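Local coordinates for 4-oxalocrotonate tautomerase family enzyme (Burkholderia sp. RPE67, PDB 6VVM), which is a member of the tautomerase superfamily whose chain holds two successive beta-alpha-beta units and assembles as a trimer, at residues A[1-6]-A[38-43]; A[63-68]-A[100-105]; A[21-26]-A[86-91]. One frame throughout, in Å; residues are numbered along the deposited sequence.

Interaction 1 of 3, residues A[1-6]-A[38-43]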
# COMPACT_ATOMS: atom_id res chain seq x y z
N PRO A 1 0.79 -2.64 14.76
CA PRO A 1 0.39 -1.79 13.64
C PRO A 1 1.52 -1.55 12.66
O PRO A 1 2.70 -1.49 13.06
CB PRO A 1 -0.03 -0.46 14.31
CG PRO A 1 -0.19 -0.77 15.74
CD PRO A 1 0.75 -1.91 16.04
N THR A 2 1.17 -1.42 11.38
CA THR A 2 2.12 -1.06 10.34
C THR A 2 1.68 0.27 9.75
O THR A 2 0.58 0.38 9.22
CB THR A 2 2.19 -2.12 9.24
OG1 THR A 2 2.62 -3.38 9.77
CG2 THR A 2 3.17 -1.67 8.16
N LEU A 3 2.53 1.29 9.88
CA LEU A 3 2.26 2.61 9.34
C LEU A 3 3.11 2.84 8.09
O LEU A 3 4.29 2.49 8.05
CB LEU A 3 2.55 3.71 10.36
CG LEU A 3 2.05 3.53 11.79
CD1 LEU A 3 2.27 4.81 12.56
CD2 LEU A 3 0.57 3.13 11.77
N GLU A 4 2.51 3.46 7.08
CA GLU A 4 3.26 3.87 5.90
C GLU A 4 2.97 5.34 5.69
O GLU A 4 1.80 5.74 5.59
CB GLU A 4 2.90 3.04 4.66
CG GLU A 4 3.51 3.64 3.38
CD GLU A 4 3.48 2.76 2.14
OE1 GLU A 4 2.63 1.84 2.05
OE2 GLU A 4 4.32 3.00 1.25
N VAL A 5 4.02 6.16 5.67
CA VAL A 5 3.89 7.59 5.46
C VAL A 5 4.43 7.94 4.08
O VAL A 5 5.61 7.72 3.78
CB VAL A 5 4.60 8.40 6.55
CG1 VAL A 5 4.29 9.87 6.36
CG2 VAL A 5 4.16 7.92 7.92
N TYR A 6 3.57 8.50 3.24
CA TYR A 6 3.98 9.13 1.99
C TYR A 6 4.39 10.57 2.27
O TYR A 6 3.58 11.37 2.77
CB TYR A 6 2.84 9.07 0.98
CG TYR A 6 2.67 7.70 0.38
CD1 TYR A 6 1.90 6.73 1.01
CD2 TYR A 6 3.29 7.37 -0.82
CE1 TYR A 6 1.73 5.48 0.46
CE2 TYR A 6 3.13 6.13 -1.38
CZ TYR A 6 2.36 5.19 -0.75
OH TYR A 6 2.21 3.95 -1.33
N VAL A 38 4.83 -1.44 16.81
CA VAL A 38 4.62 -0.42 15.78
C VAL A 38 5.77 -0.48 14.79
O VAL A 38 6.92 -0.20 15.16
CB VAL A 38 4.49 0.98 16.40
CG1 VAL A 38 4.30 2.04 15.30
CG2 VAL A 38 3.33 0.99 17.37
N ARG A 39 5.47 -0.86 13.54
CA ARG A 39 6.42 -0.84 12.44
C ARG A 39 6.06 0.29 11.48
O ARG A 39 4.89 0.46 11.12
CB ARG A 39 6.40 -2.18 11.68
CG ARG A 39 7.08 -3.33 12.43
CD ARG A 39 6.56 -4.71 11.98
NE ARG A 39 5.12 -4.83 12.24
CZ ARG A 39 4.59 -5.20 13.41
NH1 ARG A 39 3.27 -5.29 13.55
NH2 ARG A 39 5.38 -5.48 14.44
N ILE A 40 7.06 1.07 11.08
CA ILE A 40 6.82 2.23 10.22
C ILE A 40 7.67 2.12 8.96
O ILE A 40 8.86 1.82 9.02
CB ILE A 40 7.12 3.55 10.95
CG1 ILE A 40 6.23 3.67 12.19
CG2 ILE A 40 6.93 4.76 10.01
CD1 ILE A 40 6.54 4.84 13.03
N LEU A 41 7.07 2.45 7.82
CA LEU A 41 7.85 2.66 6.60
C LEU A 41 7.52 4.04 6.07
O LEU A 41 6.35 4.40 5.94
CB LEU A 41 7.58 1.59 5.53
CG LEU A 41 6.16 1.27 5.05
CD1 LEU A 41 6.17 0.78 3.57
CD2 LEU A 41 5.51 0.22 5.94
N LEU A 42 8.56 4.82 5.81
CA LEU A 42 8.44 6.12 5.17
C LEU A 42 8.70 5.92 3.68
O LEU A 42 9.71 5.32 3.31
CB LEU A 42 9.42 7.13 5.74
CG LEU A 42 9.36 7.24 7.27
CD1 LEU A 42 10.44 8.19 7.77
CD2 LEU A 42 7.97 7.69 7.69
N THR A 43 7.77 6.38 2.85
CA THR A 43 7.89 6.25 1.39
C THR A 43 8.09 7.65 0.82
O THR A 43 7.13 8.41 0.64
CB THR A 43 6.66 5.55 0.82
OG1 THR A 43 6.61 4.21 1.32
CG2 THR A 43 6.73 5.50 -0.73
O HOH W 1 1.25 -4.80 11.74
O HOH W 2 4.20 -5.62 9.50

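Interaction 2 of 3, residues A[63-68]-A[100-105]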
# COMPACT_ATOMS: atom_id res chain seq x y z
N VAL A 63 0.38 11.62 3.50
CA VAL A 63 -0.68 10.63 3.56
C VAL A 63 -0.17 9.48 4.42
O VAL A 63 0.90 8.92 4.15
CB VAL A 63 -1.10 10.14 2.17
CG1 VAL A 63 -2.08 8.96 2.28
CG2 VAL A 63 -1.69 11.30 1.36
N ILE A 64 -0.91 9.14 5.47
CA ILE A 64 -0.52 8.07 6.38
C ILE A 64 -1.51 6.93 6.22
O ILE A 64 -2.72 7.13 6.40
CB ILE A 64 -0.46 8.54 7.84
CG1 ILE A 64 0.44 9.77 8.01
CG2 ILE A 64 0.05 7.40 8.70
CD1 ILE A 64 -0.30 11.13 8.01
N ILE A 65 -1.01 5.74 5.89
CA ILE A 65 -1.81 4.53 5.90
C ILE A 65 -1.44 3.75 7.15
O ILE A 65 -0.26 3.48 7.41
CB ILE A 65 -1.57 3.69 4.64
CG1 ILE A 65 -1.93 4.51 3.39
CG2 ILE A 65 -2.35 2.39 4.69
CD1 ILE A 65 -1.41 3.91 2.09
N ALA A 66 -2.46 3.41 7.94
CA ALA A 66 -2.28 2.67 9.19
C ALA A 66 -3.04 1.36 9.09
O ALA A 66 -4.26 1.36 8.91
CB ALA A 66 -2.79 3.48 10.39
N ILE A 67 -2.31 0.25 9.20
CA ILE A 67 -2.87 -1.08 9.09
C ILE A 67 -2.95 -1.71 10.47
O ILE A 67 -1.92 -1.90 11.13
CB ILE A 67 -2.05 -1.95 8.13
CG1 ILE A 67 -1.98 -1.25 6.77
CG2 ILE A 67 -2.66 -3.34 8.04
CD1 ILE A 67 -1.29 -2.04 5.68
N LEU A 68 -4.17 -2.05 10.89
CA LEU A 68 -4.46 -2.55 12.23
C LEU A 68 -5.18 -3.88 12.14
O LEU A 68 -5.96 -4.11 11.22
CB LEU A 68 -5.36 -1.59 13.01
CG LEU A 68 -4.99 -0.10 13.04
CD1 LEU A 68 -6.11 0.68 13.71
CD2 LEU A 68 -3.69 0.07 13.79
N ARG A 100 -3.58 13.52 5.64
CA ARG A 100 -4.57 12.50 5.34
C ARG A 100 -4.21 11.22 6.08
O ARG A 100 -3.04 10.84 6.11
CB ARG A 100 -4.63 12.18 3.83
CG ARG A 100 -5.02 13.33 2.94
CD ARG A 100 -6.38 13.83 3.31
NE ARG A 100 -7.07 14.54 2.22
CZ ARG A 100 -6.69 15.72 1.74
NH1 ARG A 100 -7.41 16.30 0.78
NH2 ARG A 100 -5.61 16.32 2.20
N VAL A 101 -5.21 10.56 6.66
CA VAL A 101 -5.01 9.26 7.31
C VAL A 101 -6.02 8.27 6.75
O VAL A 101 -7.21 8.58 6.63
CB VAL A 101 -5.16 9.35 8.84
CG1 VAL A 101 -5.05 7.94 9.47
CG2 VAL A 101 -4.11 10.30 9.42
N MET A 102 -5.55 7.06 6.44
CA MET A 102 -6.42 5.99 5.99
C MET A 102 -6.10 4.73 6.79
O MET A 102 -4.95 4.29 6.84
CB MET A 102 -6.25 5.74 4.49
CG MET A 102 -6.90 6.80 3.64
SD MET A 102 -5.92 7.27 2.20
CE MET A 102 -5.39 5.71 1.49
N ILE A 103 -7.12 4.17 7.43
CA ILE A 103 -6.95 3.03 8.33
C ILE A 103 -7.50 1.78 7.65
O ILE A 103 -8.68 1.75 7.27
CB ILE A 103 -7.65 3.25 9.68
CG1 ILE A 103 -7.05 4.46 10.40
CG2 ILE A 103 -7.55 1.98 10.54
CD1 ILE A 103 -7.77 4.82 11.67
N LYS A 104 -6.67 0.76 7.54
CA LYS A 104 -7.08 -0.55 7.05
C LYS A 104 -7.24 -1.50 8.23
O LYS A 104 -6.29 -1.69 9.00
CB LYS A 104 -6.07 -1.11 6.05
CG LYS A 104 -6.12 -0.46 4.67
CD LYS A 104 -4.92 -0.85 3.83
CE LYS A 104 -5.23 -2.00 2.90
NZ LYS A 104 -4.88 -1.64 1.48
N ASP A 105 -8.43 -2.07 8.37
CA ASP A 105 -8.70 -3.12 9.35
C ASP A 105 -8.45 -4.48 8.71
O ASP A 105 -8.96 -4.74 7.61
CB ASP A 105 -10.14 -3.03 9.83
CG ASP A 105 -10.41 -1.78 10.63
OD1 ASP A 105 -9.67 -1.55 11.61
OD2 ASP A 105 -11.33 -1.02 10.28

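Interaction 3 of 3, residues A[21-26]-A[86-91]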
# COMPACT_ATOMS: atom_id res chain seq x y z
N ASP A 21 9.78 8.35 15.72
CA ASP A 21 9.61 8.42 17.17
C ASP A 21 8.22 8.94 17.54
O ASP A 21 7.50 8.33 18.34
CB ASP A 21 10.70 9.31 17.77
CG ASP A 21 10.48 9.63 19.25
OD1 ASP A 21 10.18 8.70 20.03
OD2 ASP A 21 10.63 10.82 19.62
N GLY A 22 7.80 10.04 16.92
CA GLY A 22 6.54 10.65 17.30
C GLY A 22 5.34 9.83 16.89
O GLY A 22 4.37 9.72 17.64
N LEU A 23 5.38 9.25 15.68
CA LEU A 23 4.26 8.43 15.22
C LEU A 23 4.10 7.17 16.07
O LEU A 23 2.98 6.65 16.22
CB LEU A 23 4.46 8.06 13.75
CG LEU A 23 4.39 9.24 12.77
CD1 LEU A 23 4.68 8.72 11.38
CD2 LEU A 23 3.02 9.88 12.79
N THR A 24 5.20 6.65 16.60
CA THR A 24 5.09 5.50 17.49
C THR A 24 4.44 5.90 18.81
O THR A 24 3.51 5.25 19.28
CB THR A 24 6.47 4.87 17.69
OG1 THR A 24 6.97 4.42 16.42
CG2 THR A 24 6.41 3.66 18.64
N ARG A 25 4.90 7.01 19.40
CA ARG A 25 4.25 7.51 20.61
C ARG A 25 2.79 7.84 20.34
O ARG A 25 1.93 7.64 21.20
CB ARG A 25 4.97 8.75 21.12
CG ARG A 25 6.41 8.53 21.48
CD ARG A 25 7.08 9.86 21.84
NE ARG A 25 8.49 9.65 22.13
CZ ARG A 25 8.96 9.32 23.33
NH1 ARG A 25 8.14 9.20 24.36
NH2 ARG A 25 10.26 9.13 23.49
N ALA A 26 2.50 8.33 19.13
CA ALA A 26 1.13 8.68 18.79
C ALA A 26 0.25 7.45 18.76
O ALA A 26 -0.91 7.50 19.19
CB ALA A 26 1.09 9.39 17.42
N GLU A 86 -1.67 15.22 13.86
CA GLU A 86 -0.98 16.28 14.59
C GLU A 86 0.52 16.02 14.65
O GLU A 86 1.32 16.94 14.47
CB GLU A 86 -1.54 16.41 16.01
CG GLU A 86 -0.67 17.27 16.93
CD GLU A 86 -0.61 18.73 16.48
OE1 GLU A 86 -1.57 19.19 15.84
OE2 GLU A 86 0.40 19.41 16.76
N THR A 87 0.92 14.76 14.88
CA THR A 87 2.34 14.41 14.91
C THR A 87 3.00 14.66 13.56
O THR A 87 4.08 15.26 13.47
CB THR A 87 2.53 12.93 15.30
OG1 THR A 87 2.14 12.72 16.67
CG2 THR A 87 3.99 12.53 15.13
N SER A 88 2.38 14.16 12.49
CA SER A 88 2.95 14.34 11.17
C SER A 88 3.08 15.82 10.83
O SER A 88 4.13 16.27 10.35
CB SER A 88 2.08 13.62 10.13
OG SER A 88 2.12 12.23 10.37
N ALA A 89 2.03 16.61 11.11
CA ALA A 89 2.07 18.02 10.75
C ALA A 89 3.12 18.77 11.56
O ALA A 89 3.81 19.65 11.03
CB ALA A 89 0.69 18.65 10.95
N SER A 90 3.26 18.43 12.85
CA SER A 90 4.21 19.17 13.67
C SER A 90 5.65 18.79 13.32
O SER A 90 6.51 19.67 13.20
CB SER A 90 3.91 18.95 15.16
OG SER A 90 4.65 17.87 15.68
N VAL A 91 5.92 17.50 13.10
CA VAL A 91 7.29 17.07 12.81
C VAL A 91 7.71 17.52 11.42
O VAL A 91 8.81 18.06 11.22
CB VAL A 91 7.44 15.55 12.98
CG1 VAL A 91 8.84 15.10 12.59
CG2 VAL A 91 7.14 15.13 14.43

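Interaction 1 of 3, residues A[1-6]-A[38-43]
The parallel strand pair of the first beta-alpha-beta unit sets Leu3 beside Ile40 and Glu4 beside Leu41, with strand axes 4.7 Å apart. Leu3 N donates to Arg39 O and Leu3 O accepts from Leu41 N; Val5 repeats this with Leu41 O and Thr43 N, and Pro1 O takes the N-H of Arg39. On the face carrying Glu4 and Thr43, the Thr43 OG1 hydroxyl donates to Glu4 OE2 over 2.6 Å, meeting it on the anti side of the carboxylate, 16° out of plane. The same oxygen forms a salt bridge with Lys104 of the second subunit, which gives this buried acceptor two partners. Leu41 CG stands between its backbone N and carbonyl carbon (chi1 53°), a crowded position; CD2 comes to 3.3 Å from Leu3 O, and CD1 lies 3.6 Å from Glu4 CD. Thr43 CB sits over one face of the Tyr6 ring, displaced toward the rim. The connecting helix 13-31 packs on the opposite face of the strands, where Val5 and Leu42 lie side by side, Val5 CB 3.6 Å from Leu42 CD2. At the N-terminal end, two waters join Thr2 to Arg39: both bond Thr2 OG1, one accepting from Arg39 NH1 at the edge of the guanidinium and in its plane, the other accepting from Arg39 NE over 3.0 Å.

Interaction 2 of 3, residues A[63-68]-A[100-105]
Ile64 and Val101 meet near the start of the parallel strands 63-68 and 100-105, the pair that closes the second beta-alpha-beta unit. The chi2 of Ile64 (97°) departs from a staggered value and puts CD1 only 3.3 Å from Arg100 O, while the same methyl touches Val101 CG2 at 4.1 Å. That carbonyl also accepts the N-H of Ile64 over 2.8 Å, the donor tilted 23° from the carbonyl plane. Four further backbone bonds follow in alternation, ending with Leu68 N on Lys104 O. On the face of Val63, Ile65 and Ile67, the bent chain of Met102 serves two neighbours: SD approaches Val63 CG1 at 4.2 Å, and CE approaches Ile65 CG1 at 4.1 Å. On the other face, Leu68 CD1 packs against Ile103 CG2 at 3.7 Å. The looser part is the last pair alone, where the CA atoms of Leu68 and Asp105 stand 5.2 Å apart. Asp105 is the one partly exposed residue of the contact, its OD2 held by a salt bridge to Lys77 and a hydrogen bond from Asn49 of the third subunit. The end of Arg100, by contrast, leads away from strand 63-68, its NE bonding Ala60 O of the third subunit. Helix 74-92 packs on the face of Ile64, Val101 and Leu68; strand 2-8 runs antiparallel along the far edge of 63-69, and Arg100 and Val101 extend the sheet into an antiparallel strand of the third subunit.

Interaction 3 of 3, residues A[21-26]-A[86-91]
Gly22 and Thr87 mark the closest backbone approach of two nearly antiparallel helical segments, their CA atoms 6.1 Å apart, with axes 9.2 Å apart at 160°. The absence of a side chain at Gly22 lets Thr87 settle directly on the backbone of the facing helix. Its CG2 methyl, anti to the backbone N, comes to 3.5 Å from Gly22 C and lies almost as near Leu23 N. The hydroxyl of Thr87, beside the backbone N (chi1 -68°), faces Ala26: OG1 lies 3.6 Å from Ala26 CB and is hydrogen-bonded within its own helix to His83 O. Leu23 crosses beside the methyl, its CD2 branch lying 3.7 Å from Thr87 CG2 and 3.5 Å from Ser88 OG. That serine hydroxyl is likewise bonded within its helix, to Leu84 O, so both polar groups at the interface have partners on their own helix, and no hydrogen bond crosses between the segments. The joint is small, burying 171 Å² in all, and Leu23 also touches Ile40 of strand 39-45. Two antiparallel helices lying together on one face of a four-stranded sheet, each from its own beta-alpha-beta unit, are characteristic of the tautomerase superfamily fold.

Interaction 1 closes along the chain before interaction 2 opens, and each pairs the two parallel strands of one beta-alpha-beta unit. Their centres are about 9 Å apart in a single four-stranded sheet, joined where strands 2-8 and 63-69 run antiparallel and Glu4 N and Tyr6 N probably bond to Ile65 O and Val63 O. Interaction 3 unites the two helices that link those strands; it lies about 12 Å from interaction 1 and about 14 Å from interaction 2, centre to centre, and its segments alternate with theirs in sequence. Val5 meets Leu23 and Ile64 meets Ser88 between sheet and helices. The two units thus join through both layers, while the outer strands meet neighbouring subunits of the trimer.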